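Local structure of GTPase-activating protein GYP1 (Saccharomyces cerevisiae, 1FKM) at residues A[106-111]-A[159-164]; A[63-68]-A[174-179]; A[136-141]-A[240-245]; A[143-148]-A[164-169]. The protein stimulates GTP hydrolysis by Ypt/Rab GTPases such as YPT1 and YPT7 through its TBC domain, supplying an arginine and a glutamine finger in trans. All coordinates share one frame; numbering follows the deposited sequence.

Contact 1: A[106-111]-A[159-164]; sequences FKSVQN and IKDPST
D161 reaches from the loop 159-164 to the start of helix 107-123, where it meets F106 and S108. Its CB lies over the middle of the F106 ring, 3.7 Å from the centroid and almost on the ring normal, a CH-pi contact. CG stands anti to the backbone N (chi1 -173°), 3.9 Å from F106 CG, and OD2 lies 3.6 Å from F106 CD1; ring and carboxylate planes are 30° apart. At the tip the oxygens divide their work. OD1 accepts from S108 OG at 2.8 Å, the donor lying above the carboxylate plane, and from S163 N, closing an Asx turn; S163 OG is a third donor. OD2 accepts from a water, which accepts from S108 N, so the carboxylate holds the first turn of the helix both directly and through water. Beside it, P162 CD packs on V109 CG2 at 3.7 Å. Within the TBC domain the loop thus lies against the N-terminal end of helix 107-123, while V109 touches F141 and P162 touches L145, both of helix 133-145.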
loop_
_atom_site.group_PDB
_atom_site.type_symbol
_atom_site.label_atom_id
_atom_site.label_comp_id
_atom_site.label_asym_id
_atom_site.label_seq_id
_atom_site.Cartn_x
_atom_site.Cartn_y
_atom_site.Cartn_z
ATOM N N PHE A 106 6.082 -8.956 16.779
ATOM C CA PHE A 106 6.002 -8.323 18.089
ATOM C C PHE A 106 4.534 -8.230 18.485
ATOM O O PHE A 106 3.687 -7.884 17.662
ATOM C CB PHE A 106 6.623 -6.925 18.051
ATOM C CG PHE A 106 8.118 -6.931 17.912
ATOM C CD1 PHE A 106 8.911 -7.651 18.808
ATOM C CD2 PHE A 106 8.739 -6.217 16.891
ATOM C CE1 PHE A 106 10.304 -7.658 18.686
ATOM C CE2 PHE A 106 10.124 -6.217 16.760
ATOM C CZ PHE A 106 10.910 -6.941 17.659
ATOM N N LYS A 107 4.232 -8.547 19.739
ATOM C CA LYS A 107 2.852 -8.504 20.213
ATOM C C LYS A 107 2.223 -7.122 20.141
ATOM O O LYS A 107 1.024 -6.998 19.890
ATOM C CB LYS A 107 2.758 -9.033 21.647
ATOM C CG LYS A 107 2.715 -10.549 21.733
ATOM C CD LYS A 107 1.506 -11.108 20.990
ATOM C CE LYS A 107 1.488 -12.628 21.021
ATOM N NZ LYS A 107 0.340 -13.184 20.250
ATOM N N SER A 108 3.024 -6.086 20.364
ATOM C CA SER A 108 2.514 -4.725 20.313
ATOM C C SER A 108 2.023 -4.421 18.904
ATOM O O SER A 108 0.991 -3.774 18.724
ATOM C CB SER A 108 3.606 -3.726 20.714
ATOM O OG SER A 108 4.687 -3.760 19.802
ATOM N N VAL A 109 2.758 -4.900 17.908
ATOM C CA VAL A 109 2.395 -4.679 16.509
ATOM C C VAL A 109 1.163 -5.496 16.133
ATOM O O VAL A 109 0.263 -4.997 15.459
ATOM C CB VAL A 109 3.560 -5.048 15.566
ATOM C CG1 VAL A 109 3.119 -4.933 14.107
ATOM C CG2 VAL A 109 4.743 -4.116 15.827
ATOM N N GLN A 110 1.118 -6.751 16.569
ATOM C CA GLN A 110 -0.032 -7.592 16.268
ATOM C C GLN A 110 -1.315 -6.998 16.849
ATOM O O GLN A 110 -2.344 -6.954 16.178
ATOM C CB GLN A 110 0.189 -9.006 16.809
ATOM C CG GLN A 110 1.146 -9.831 15.961
ATOM C CD GLN A 110 1.425 -11.195 16.557
ATOM O OE1 GLN A 110 0.593 -11.754 17.268
ATOM N NE2 GLN A 110 2.590 -11.745 16.253
ATOM N N ASN A 111 -1.250 -6.541 18.096
ATOM C CA ASN A 111 -2.416 -5.952 18.746
ATOM C C ASN A 111 -2.849 -4.647 18.070
ATOM O O ASN A 111 -4.047 -4.357 17.970
ATOM C CB ASN A 111 -2.133 -5.693 20.231
ATOM C CG ASN A 111 -1.876 -6.974 21.008
ATOM O OD1 ASN A 111 -2.518 -7.991 20.771
ATOM N ND2 ASN A 111 -0.943 -6.921 21.951
ATOM N N ILE A 159 13.050 -4.069 12.640
ATOM C CA ILE A 159 13.563 -4.991 13.649
ATOM C C ILE A 159 13.410 -4.528 15.096
ATOM O O ILE A 159 13.845 -5.216 16.020
ATOM C CB ILE A 159 15.053 -5.314 13.393
ATOM C CG1 ILE A 159 15.880 -4.029 13.421
ATOM C CG2 ILE A 159 15.212 -6.016 12.047
ATOM C CD1 ILE A 159 17.369 -4.259 13.301
ATOM N N LYS A 160 12.779 -3.377 15.304
ATOM C CA LYS A 160 12.604 -2.862 16.657
ATOM C C LYS A 160 11.150 -2.864 17.126
ATOM O O LYS A 160 10.245 -2.519 16.369
ATOM C CB LYS A 160 13.178 -1.445 16.752
ATOM C CG LYS A 160 14.655 -1.381 16.399
ATOM C CD LYS A 160 15.222 0.023 16.511
ATOM C CE LYS A 160 16.709 0.018 16.175
ATOM N NZ LYS A 160 17.329 1.369 16.262
ATOM N N ASP A 161 10.943 -3.256 18.382
ATOM C CA ASP A 161 9.607 -3.294 18.976
ATOM C C ASP A 161 9.176 -1.867 19.312
ATOM O O ASP A 161 9.819 -1.200 20.124
ATOM C CB ASP A 161 9.627 -4.127 20.259
ATOM C CG ASP A 161 8.235 -4.357 20.839
ATOM O OD1 ASP A 161 7.358 -3.473 20.712
ATOM O OD2 ASP A 161 8.027 -5.428 21.447
ATOM N N PRO A 162 8.078 -1.382 18.697
ATOM C CA PRO A 162 7.571 -0.026 18.939
ATOM C C PRO A 162 7.337 0.300 20.412
ATOM O O PRO A 162 7.437 1.457 20.822
ATOM C CB PRO A 162 6.269 0.006 18.135
ATOM C CG PRO A 162 6.568 -0.902 16.988
ATOM C CD PRO A 162 7.262 -2.066 17.676
ATOM N N SER A 163 7.013 -0.717 21.204
ATOM C CA SER A 163 6.755 -0.505 22.625
ATOM C C SER A 163 8.026 -0.175 23.402
ATOM O O SER A 163 7.963 0.140 24.588
ATOM C CB SER A 163 6.074 -1.736 23.232
ATOM O OG SER A 163 6.897 -2.883 23.120
ATOM N N THR A 164 9.178 -0.240 22.734
ATOM C CA THR A 164 10.451 0.065 23.379
ATOM C C THR A 164 10.869 1.513 23.148
ATOM O O THR A 164 11.815 1.993 23.772
ATOM C CB THR A 164 11.592 -0.858 22.879
ATOM O OG1 THR A 164 11.867 -0.587 21.501
ATOM C CG2 THR A 164 11.206 -2.318 23.037
HETATM O O HOH W 1 5.689 -6.227 21.818
#

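Contact 2: A[63-68]-A[174-179]; sequences RKRKEY and LEADTF
Y68 and R65 of helix 57-74 each give a polar group to helix 168-186. The Y68 hydroxyl donates to E175 OE1 over 2.8 Å, using the anti lone pair of that oxygen, with the carboxylate turned nearly perpendicular to the ring. The other oxygen, OE2, is taken by a salt bridge from R115 and a hydrogen bond from S112, both on helix 107-123. R65 grips D177 side-on: NE reaches OD1 at 3.1 Å and NH2 reaches OD2 at 2.8 Å, the latter on a syn lone pair, and both oxygens lie close to the guanidinium plane. D177 has further partners, Y49 at OD1 and K44 at OD2, so its buried charge is probably well compensated. Two helices of the all-helical TBC domain cross here almost perpendicularly, at 97°, with 8.8 Å between their axes. A176 sits at the crossing, its CB 3.5 Å from Y68 CB and its CA over one face of the tyrosine ring, offset toward the rim, a CH-pi contact. An alanine in place of Y68 would probably leave E175 OE1 without this hydroxyl donor and open a gap over the A176 CA and beside F179, where the ring had been. The F179 ring meets that of Y68 obliquely, CD2 lying 3.9 Å from Y68 CD1 near the plane of the tyrosine ring.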
loop_
_atom_site.group_PDB
_atom_site.type_symbol
_atom_site.label_atom_id
_atom_site.label_comp_id
_atom_site.label_asym_id
_atom_site.label_seq_id
_atom_site.Cartn_x
_atom_site.Cartn_y
_atom_site.Cartn_z
ATOM N N ARG A 63 -8.769 15.770 16.605
ATOM C CA ARG A 63 -10.120 15.281 16.367
ATOM C C ARG A 63 -10.153 13.894 15.732
ATOM O O ARG A 63 -10.964 13.050 16.114
ATOM C CB ARG A 63 -10.899 16.276 15.498
ATOM C CG ARG A 63 -11.130 17.618 16.194
ATOM C CD ARG A 63 -12.054 18.555 15.421
ATOM N NE ARG A 63 -11.438 19.133 14.227
ATOM C CZ ARG A 63 -11.467 18.580 13.019
ATOM N NH1 ARG A 63 -12.086 17.420 12.830
ATOM N NH2 ARG A 63 -10.883 19.193 11.997
ATOM N N LYS A 64 -9.274 13.649 14.764
ATOM C CA LYS A 64 -9.247 12.345 14.105
ATOM C C LYS A 64 -8.745 11.245 15.033
ATOM O O LYS A 64 -9.265 10.133 15.021
ATOM C CB LYS A 64 -8.368 12.399 12.849
ATOM C CG LYS A 64 -8.867 13.369 11.797
ATOM C CD LYS A 64 -10.320 13.096 11.415
ATOM C CE LYS A 64 -10.491 11.748 10.735
ATOM N NZ LYS A 64 -11.897 11.518 10.282
ATOM N N ARG A 65 -7.727 11.556 15.827
ATOM C CA ARG A 65 -7.161 10.585 16.752
ATOM C C ARG A 65 -8.136 10.300 17.886
ATOM O O ARG A 65 -8.224 9.174 18.371
ATOM C CB ARG A 65 -5.815 11.092 17.273
ATOM C CG ARG A 65 -4.753 11.106 16.170
ATOM C CD ARG A 65 -3.473 11.813 16.574
ATOM N NE ARG A 65 -2.457 11.701 15.529
ATOM C CZ ARG A 65 -1.302 12.358 15.535
ATOM N NH1 ARG A 65 -1.018 13.181 16.536
ATOM N NH2 ARG A 65 -0.426 12.185 14.550
ATOM N N LYS A 66 -8.883 11.320 18.294
ATOM C CA LYS A 66 -9.878 11.148 19.343
ATOM C C LYS A 66 -11.038 10.311 18.796
ATOM O O LYS A 66 -11.603 9.473 19.505
ATOM C CB LYS A 66 -10.398 12.510 19.808
ATOM C CG LYS A 66 -11.442 12.432 20.913
ATOM C CD LYS A 66 -11.913 13.820 21.320
ATOM C CE LYS A 66 -12.989 13.742 22.391
ATOM N NZ LYS A 66 -14.196 13.018 21.903
ATOM N N GLU A 67 -11.390 10.539 17.532
ATOM C CA GLU A 67 -12.480 9.798 16.893
ATOM C C GLU A 67 -12.134 8.313 16.796
ATOM O O GLU A 67 -12.989 7.446 16.994
ATOM C CB GLU A 67 -12.750 10.348 15.489
ATOM C CG GLU A 67 -14.083 9.911 14.906
ATOM C CD GLU A 67 -14.265 10.336 13.460
ATOM O OE1 GLU A 67 -13.679 11.361 13.055
ATOM O OE2 GLU A 67 -15.009 9.648 12.729
ATOM N N TYR A 68 -10.879 8.020 16.468
ATOM C CA TYR A 68 -10.426 6.634 16.372
ATOM C C TYR A 68 -10.651 5.958 17.722
ATOM O O TYR A 68 -11.255 4.887 17.805
ATOM C CB TYR A 68 -8.938 6.590 16.030
ATOM C CG TYR A 68 -8.340 5.206 16.108
ATOM C CD1 TYR A 68 -8.630 4.249 15.137
ATOM C CD2 TYR A 68 -7.506 4.841 17.169
ATOM C CE1 TYR A 68 -8.110 2.963 15.214
ATOM C CE2 TYR A 68 -6.976 3.545 17.256
ATOM C CZ TYR A 68 -7.289 2.616 16.275
ATOM O OH TYR A 68 -6.803 1.331 16.348
ATOM N N LEU A 174 -0.572 6.575 16.323
ATOM C CA LEU A 174 -0.048 5.908 15.131
ATOM C C LEU A 174 -1.148 5.043 14.515
ATOM O O LEU A 174 -1.349 5.038 13.295
ATOM C CB LEU A 174 1.156 5.036 15.508
ATOM C CG LEU A 174 1.663 4.054 14.436
ATOM C CD1 LEU A 174 2.252 4.831 13.268
ATOM C CD2 LEU A 174 2.701 3.123 15.035
ATOM N N GLU A 175 -1.856 4.311 15.375
ATOM C CA GLU A 175 -2.952 3.448 14.949
ATOM C C GLU A 175 -4.028 4.254 14.233
ATOM O O GLU A 175 -4.538 3.844 13.196
ATOM C CB GLU A 175 -3.580 2.743 16.161
ATOM C CG GLU A 175 -2.824 1.509 16.638
ATOM C CD GLU A 175 -3.419 0.914 17.907
ATOM O OE1 GLU A 175 -4.659 0.949 18.076
ATOM O OE2 GLU A 175 -2.641 0.396 18.732
ATOM N N ALA A 176 -4.377 5.399 14.808
ATOM C CA ALA A 176 -5.402 6.264 14.231
ATOM C C ALA A 176 -4.989 6.768 12.842
ATOM O O ALA A 176 -5.765 6.685 11.883
ATOM C CB ALA A 176 -5.660 7.444 15.168
ATOM N N ASP A 177 -3.770 7.286 12.731
ATOM C CA ASP A 177 -3.293 7.789 11.447
ATOM C C ASP A 177 -3.295 6.668 10.406
ATOM O O ASP A 177 -3.722 6.870 9.274
ATOM C CB ASP A 177 -1.878 8.356 11.571
ATOM C CG ASP A 177 -1.815 9.609 12.438
ATOM O OD1 ASP A 177 -2.882 10.125 12.849
ATOM O OD2 ASP A 177 -0.687 10.085 12.699
ATOM N N THR A 178 -2.810 5.494 10.801
ATOM C CA THR A 178 -2.752 4.345 9.908
ATOM C C THR A 178 -4.163 3.971 9.454
ATOM O O THR A 178 -4.413 3.754 8.264
ATOM C CB THR A 178 -2.084 3.146 10.623
ATOM O OG1 THR A 178 -0.756 3.517 11.022
ATOM C CG2 THR A 178 -2.000 1.938 9.692
ATOM N N PHE A 179 -5.082 3.908 10.410
ATOM C CA PHE A 179 -6.482 3.573 10.136
ATOM C C PHE A 179 -7.154 4.529 9.144
ATOM O O PHE A 179 -7.797 4.097 8.177
ATOM C CB PHE A 179 -7.280 3.580 11.444
ATOM C CG PHE A 179 -8.765 3.556 11.240
ATOM C CD1 PHE A 179 -9.408 2.391 10.839
ATOM C CD2 PHE A 179 -9.522 4.719 11.413
ATOM C CE1 PHE A 179 -10.786 2.378 10.605
ATOM C CE2 PHE A 179 -10.901 4.717 11.181
ATOM C CZ PHE A 179 -11.534 3.546 10.776
#

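Contact 3: A[136-141]-A[240-245]; sequences LVTPFF and LLMREF
L136 and P139 face L240 and M242 across a backbone separation of 7.7 Å, measured between the CA atoms of L136 and L240. Segment 136-141 is helical but kinked where the nitrogens of T138 and P139 lack bonds to the preceding turn. In segment 240-245, L240 has a positive phi (48°) as the C-prime residue of the Schellman motif closing helix 230-238, and a short 3-10 turn, 242-244, follows. M242, a selenomethionine, meets P139 tip to tip, with SE and CE both 3.6 Å from P139 CG. M242 SE also reaches L136 CA at 4.0 Å. A bend at chi3 (62°) turns CE toward T138 OG1, 3.4 Å away, a hydroxyl that already donates to D135 O. About one turn earlier in the helix, L136 CD2 packs at 3.8 Å on L240 CD1, the two leucines crossing at about a right angle. An alanine at P139 would probably open a gap beside SE and CE of M242, leaving the methyl group freer to turn. The contact lies near the centre of the chain, with helix 247-261 adding I251 against P139 and V250 against M242, L186 of helix 168-186 meeting L136, and H328 of helix 324-338 meeting L240.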
loop_
_atom_site.group_PDB
_atom_site.type_symbol
_atom_site.label_atom_id
_atom_site.label_comp_id
_atom_site.label_asym_id
_atom_site.label_seq_id
_atom_site.Cartn_x
_atom_site.Cartn_y
_atom_site.Cartn_z
ATOM N N LEU A 136 -2.175 -4.632 2.869
ATOM C CA LEU A 136 -2.237 -3.213 2.514
ATOM C C LEU A 136 -2.024 -2.223 3.639
ATOM O O LEU A 136 -1.566 -1.108 3.403
ATOM C CB LEU A 136 -3.569 -2.889 1.829
ATOM C CG LEU A 136 -3.790 -3.528 0.459
ATOM C CD1 LEU A 136 -5.119 -3.050 -0.113
ATOM C CD2 LEU A 136 -2.649 -3.156 -0.472
ATOM N N VAL A 137 -2.365 -2.614 4.860
ATOM C CA VAL A 137 -2.200 -1.717 5.992
ATOM C C VAL A 137 -0.734 -1.561 6.419
ATOM O O VAL A 137 -0.352 -0.513 6.943
ATOM C CB VAL A 137 -3.026 -2.213 7.224
ATOM C CG1 VAL A 137 -2.409 -3.488 7.798
ATOM C CG2 VAL A 137 -3.091 -1.120 8.292
ATOM N N THR A 138 0.092 -2.576 6.154
ATOM C CA THR A 138 1.486 -2.542 6.610
ATOM C C THR A 138 2.439 -1.460 6.093
ATOM O O THR A 138 3.249 -0.940 6.875
ATOM C CB THR A 138 2.144 -3.958 6.495
ATOM O OG1 THR A 138 2.217 -4.376 5.127
ATOM C CG2 THR A 138 1.304 -4.969 7.265
ATOM N N PRO A 139 2.373 -1.096 4.796
ATOM C CA PRO A 139 3.292 -0.045 4.331
ATOM C C PRO A 139 3.023 1.273 5.061
ATOM O O PRO A 139 3.949 2.037 5.351
ATOM C CB PRO A 139 2.991 0.051 2.833
ATOM C CG PRO A 139 2.586 -1.368 2.492
ATOM C CD PRO A 139 1.680 -1.725 3.658
ATOM N N PHE A 140 1.750 1.539 5.347
ATOM C CA PHE A 140 1.359 2.751 6.070
ATOM C C PHE A 140 1.862 2.668 7.506
ATOM O O PHE A 140 2.478 3.604 8.010
ATOM C CB PHE A 140 -0.168 2.891 6.125
ATOM C CG PHE A 140 -0.786 3.400 4.856
ATOM C CD1 PHE A 140 -0.339 4.579 4.273
ATOM C CD2 PHE A 140 -1.832 2.708 4.256
ATOM C CE1 PHE A 140 -0.925 5.064 3.109
ATOM C CE2 PHE A 140 -2.425 3.186 3.090
ATOM C CZ PHE A 140 -1.972 4.364 2.517
ATOM N N PHE A 141 1.568 1.540 8.153
ATOM C CA PHE A 141 1.952 1.321 9.549
ATOM C C PHE A 141 3.445 1.501 9.738
ATOM O O PHE A 141 3.882 2.267 10.592
ATOM C CB PHE A 141 1.553 -0.093 10.010
ATOM C CG PHE A 141 1.821 -0.351 11.469
ATOM C CD1 PHE A 141 0.982 0.174 12.448
ATOM C CD2 PHE A 141 2.937 -1.079 11.867
ATOM C CE1 PHE A 141 1.251 -0.019 13.803
ATOM C CE2 PHE A 141 3.216 -1.277 13.222
ATOM C CZ PHE A 141 2.377 -0.747 14.190
ATOM N N LEU A 240 -2.006 -5.263 -4.314
ATOM C CA LEU A 240 -1.292 -4.218 -5.040
ATOM C C LEU A 240 0.197 -4.540 -5.242
ATOM O O LEU A 240 1.069 -3.712 -4.957
ATOM C CB LEU A 240 -1.443 -2.867 -4.325
ATOM C CG LEU A 240 -2.849 -2.260 -4.250
ATOM C CD1 LEU A 240 -2.785 -0.919 -3.534
ATOM C CD2 LEU A 240 -3.418 -2.077 -5.652
ATOM N N LEU A 241 0.473 -5.747 -5.733
ATOM C CA LEU A 241 1.840 -6.204 -6.010
ATOM C C LEU A 241 2.776 -6.344 -4.814
ATOM O O LEU A 241 3.945 -6.703 -4.974
ATOM C CB LEU A 241 2.499 -5.292 -7.056
ATOM C CG LEU A 241 2.083 -5.494 -8.516
ATOM C CD1 LEU A 241 2.725 -4.431 -9.402
ATOM C CD2 LEU A 241 2.507 -6.882 -8.968
HETATM N N MSE A 242 2.271 -6.090 -3.613
HETATM C CA MSE A 242 3.113 -6.193 -2.425
HETATM C C MSE A 242 3.775 -7.545 -2.218
HETATM O O MSE A 242 4.898 -7.623 -1.722
HETATM C CB MSE A 242 2.309 -5.865 -1.177
HETATM C CG MSE A 242 2.025 -4.408 -0.976
HETATM SE SE MSE A 242 1.189 -4.236 0.745
HETATM C CE MSE A 242 2.644 -4.909 1.833
ATOM N N ARG A 243 3.082 -8.612 -2.590
ATOM C CA ARG A 243 3.616 -9.951 -2.405
ATOM C C ARG A 243 4.628 -10.334 -3.478
ATOM O O ARG A 243 5.141 -11.452 -3.476
ATOM C CB ARG A 243 2.467 -10.961 -2.386
ATOM C CG ARG A 243 1.388 -10.624 -1.367
ATOM C CD ARG A 243 1.853 -10.898 0.050
ATOM N NE ARG A 243 1.820 -12.326 0.349
ATOM C CZ ARG A 243 0.704 -13.042 0.431
ATOM N NH1 ARG A 243 -0.473 -12.462 0.241
ATOM N NH2 ARG A 243 0.761 -14.340 0.696
ATOM N N GLU A 244 4.925 -9.401 -4.378
ATOM C CA GLU A 244 5.867 -9.659 -5.463
ATOM C C GLU A 244 7.171 -8.876 -5.323
ATOM O O GLU A 244 8.066 -9.011 -6.158
ATOM C CB GLU A 244 5.241 -9.291 -6.813
ATOM C CG GLU A 244 3.758 -9.598 -6.947
ATOM C CD GLU A 244 3.428 -11.022 -6.585
ATOM O OE1 GLU A 244 4.133 -11.932 -7.064
ATOM O OE2 GLU A 244 2.458 -11.234 -5.828
ATOM N N PHE A 245 7.269 -8.051 -4.283
ATOM C CA PHE A 245 8.460 -7.232 -4.065
ATOM C C PHE A 245 8.863 -7.181 -2.598
ATOM O O PHE A 245 8.085 -7.550 -1.720
ATOM C CB PHE A 245 8.212 -5.783 -4.513
ATOM C CG PHE A 245 7.902 -5.627 -5.971
ATOM C CD1 PHE A 245 8.917 -5.697 -6.919
ATOM C CD2 PHE A 245 6.606 -5.372 -6.395
ATOM C CE1 PHE A 245 8.646 -5.513 -8.278
ATOM C CE2 PHE A 245 6.322 -5.184 -7.745
ATOM C CZ PHE A 245 7.348 -5.255 -8.691
#

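Contact 4: A[143-148]-A[164-169]; sequences TFLTEY and TYMVDE
A Met-aromatic contact between M166 and Y148 joins the two ends of the connection from helix 133-145 to helix 168-186 in the TBC domain. M166, present as selenomethionine, approaches from the segment that leads into the second helix, with V167 as its N-cap residue. The M166 chain bends at chi3 (68°), which sets CE over the middle of the Y148 ring, 3.4 Å from the centroid and only 8° from the normal. SE stands obliquely to the same ring, 4.3 Å from its centroid. SE also touches L145 CD2 at 3.4 Å, so it contacts both the leucine and the tyrosine. That same methyl, CD2 of L145, also meets the hydroxyl oxygen of Y165 at 3.5 Å, the two side chains crossing at about a right angle. The Y165 ring then runs back past Y148: its CD1 lies 3.6 Å from the carbonyl oxygen of Y148, and Y148 CB sits at the ring edge, near its plane. V157 adds to the packing around L145. With no hydrogen bond across the segments, the contact probably rests on dispersion and on the CE methyl meeting the ring face nearly along its normal, which the natural methionine could also do.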
loop_
_atom_site.group_PDB
_atom_site.type_symbol
_atom_site.label_atom_id
_atom_site.label_comp_id
_atom_site.label_asym_id
_atom_site.label_seq_id
_atom_site.Cartn_x
_atom_site.Cartn_y
_atom_site.Cartn_z
ATOM N N THR A 143 5.754 2.857 7.646
ATOM C CA THR A 143 6.235 4.191 7.296
ATOM C C THR A 143 5.886 5.227 8.371
ATOM O O THR A 143 6.715 6.066 8.744
ATOM C CB THR A 143 5.650 4.640 5.943
ATOM O OG1 THR A 143 6.092 3.736 4.923
ATOM C CG2 THR A 143 6.105 6.049 5.594
ATOM N N PHE A 144 4.663 5.178 8.883
ATOM C CA PHE A 144 4.270 6.128 9.917
ATOM C C PHE A 144 5.050 5.892 11.209
ATOM O O PHE A 144 5.268 6.816 11.991
ATOM C CB PHE A 144 2.766 6.034 10.164
ATOM C CG PHE A 144 1.941 6.501 9.003
ATOM C CD1 PHE A 144 2.546 7.114 7.907
ATOM C CD2 PHE A 144 0.560 6.327 8.996
ATOM C CE1 PHE A 144 1.788 7.545 6.817
ATOM C CE2 PHE A 144 -0.201 6.754 7.916
ATOM C CZ PHE A 144 0.413 7.363 6.823
ATOM N N LEU A 145 5.476 4.651 11.424
ATOM C CA LEU A 145 6.257 4.299 12.607
ATOM C C LEU A 145 7.608 5.008 12.588
ATOM O O LEU A 145 8.125 5.367 13.638
ATOM C CB LEU A 145 6.533 2.792 12.650
ATOM C CG LEU A 145 5.861 1.858 13.654
ATOM C CD1 LEU A 145 6.449 0.459 13.471
ATOM C CD2 LEU A 145 6.092 2.339 15.084
ATOM N N THR A 146 8.182 5.203 11.401
ATOM C CA THR A 146 9.501 5.828 11.307
ATOM C C THR A 146 9.551 7.240 11.861
ATOM O O THR A 146 10.614 7.715 12.243
ATOM C CB THR A 146 10.058 5.844 9.847
ATOM O OG1 THR A 146 9.244 6.677 9.011
ATOM C CG2 THR A 146 10.095 4.428 9.279
ATOM N N GLU A 147 8.407 7.909 11.908
ATOM C CA GLU A 147 8.361 9.270 12.429
ATOM C C GLU A 147 8.677 9.312 13.926
ATOM O O GLU A 147 9.025 10.363 14.456
ATOM C CB GLU A 147 6.978 9.880 12.193
ATOM C CG GLU A 147 6.957 11.390 12.329
ATOM C CD GLU A 147 5.603 11.990 12.010
ATOM O OE1 GLU A 147 4.575 11.328 12.263
ATOM O OE2 GLU A 147 5.568 13.133 11.513
ATOM N N TYR A 148 8.549 8.175 14.604
ATOM C CA TYR A 148 8.806 8.106 16.050
ATOM C C TYR A 148 10.222 7.670 16.415
ATOM O O TYR A 148 10.567 7.577 17.597
ATOM C CB TYR A 148 7.794 7.167 16.712
ATOM C CG TYR A 148 6.376 7.676 16.635
ATOM C CD1 TYR A 148 5.864 8.529 17.616
ATOM C CD2 TYR A 148 5.557 7.342 15.562
ATOM C CE1 TYR A 148 4.570 9.033 17.527
ATOM C CE2 TYR A 148 4.262 7.843 15.463
ATOM C CZ TYR A 148 3.776 8.686 16.446
ATOM O OH TYR A 148 2.500 9.183 16.343
ATOM N N THR A 164 9.178 -0.240 22.734
ATOM C CA THR A 164 10.451 0.065 23.379
ATOM C C THR A 164 10.869 1.513 23.148
ATOM O O THR A 164 11.815 1.993 23.772
ATOM C CB THR A 164 11.592 -0.858 22.879
ATOM O OG1 THR A 164 11.867 -0.587 21.501
ATOM C CG2 THR A 164 11.206 -2.318 23.037
ATOM N N TYR A 165 10.174 2.213 22.252
ATOM C CA TYR A 165 10.502 3.608 21.989
ATOM C C TYR A 165 9.281 4.518 21.855
ATOM O O TYR A 165 9.406 5.692 21.516
ATOM C CB TYR A 165 11.425 3.730 20.760
ATOM C CG TYR A 165 10.864 3.260 19.427
ATOM C CD1 TYR A 165 10.174 4.139 18.587
ATOM C CD2 TYR A 165 11.075 1.954 18.981
ATOM C CE1 TYR A 165 9.715 3.731 17.329
ATOM C CE2 TYR A 165 10.616 1.532 17.723
ATOM C CZ TYR A 165 9.941 2.429 16.905
ATOM O OH TYR A 165 9.497 2.025 15.664
HETATM N N MSE A 166 8.103 3.978 22.152
HETATM C CA MSE A 166 6.869 4.752 22.085
HETATM C C MSE A 166 5.978 4.426 23.281
HETATM O O MSE A 166 5.922 3.282 23.725
HETATM C CB MSE A 166 6.103 4.428 20.798
HETATM C CG MSE A 166 6.791 4.857 19.514
HETATM SE SE MSE A 166 5.862 4.179 17.950
HETATM C CE MSE A 166 4.243 5.226 18.076
ATOM N N VAL A 167 5.295 5.436 23.809
ATOM C CA VAL A 167 4.385 5.218 24.924
ATOM C C VAL A 167 3.023 4.860 24.331
ATOM O O VAL A 167 2.767 5.115 23.150
ATOM C CB VAL A 167 4.260 6.475 25.820
ATOM C CG1 VAL A 167 5.593 6.749 26.511
ATOM C CG2 VAL A 167 3.836 7.681 24.991
ATOM N N ASP A 168 2.157 4.267 25.146
ATOM C CA ASP A 168 0.831 3.851 24.700
ATOM C C ASP A 168 0.037 4.891 23.916
ATOM O O ASP A 168 -0.581 4.557 22.904
ATOM C CB ASP A 168 -0.005 3.375 25.893
ATOM C CG ASP A 168 0.523 2.085 26.499
ATOM O OD1 ASP A 168 0.724 1.110 25.743
ATOM O OD2 ASP A 168 0.730 2.044 27.731
ATOM N N GLU A 169 0.038 6.138 24.379
ATOM C CA GLU A 169 -0.700 7.201 23.696
ATOM C C GLU A 169 -0.196 7.450 22.271
ATOM O O GLU A 169 -0.981 7.759 21.372
ATOM C CB GLU A 169 -0.629 8.509 24.493
ATOM C CG GLU A 169 -1.146 9.719 23.722
ATOM C CD GLU A 169 -1.269 10.967 24.576
ATOM O OE1 GLU A 169 -0.284 11.335 25.252
ATOM O OE2 GLU A 169 -2.355 11.585 24.564
#

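In the fold
Helices 133-145 and 168-186 tie the four contacts together. Contacts 1 and 4 are closest, with centres about 10 Å apart; they share T164, and K160 CB of contact 1 touches Y165 CE2 of contact 4 at 4.0 Å. L174 of contact 2 packs on F144 and L145 of contact 4 and on F141 of contact 3, while T178 CG2 of contact 2 meets V137 CG2 of contact 3 at 3.5 Å. Contact 3 alone lies near the catalytic fingers: the side chain of L136 is about 10 Å from that of Q131, the glutamine finger, and that of T138 about 11 Å from that of R96, the arginine finger. The other three lie away from these sites.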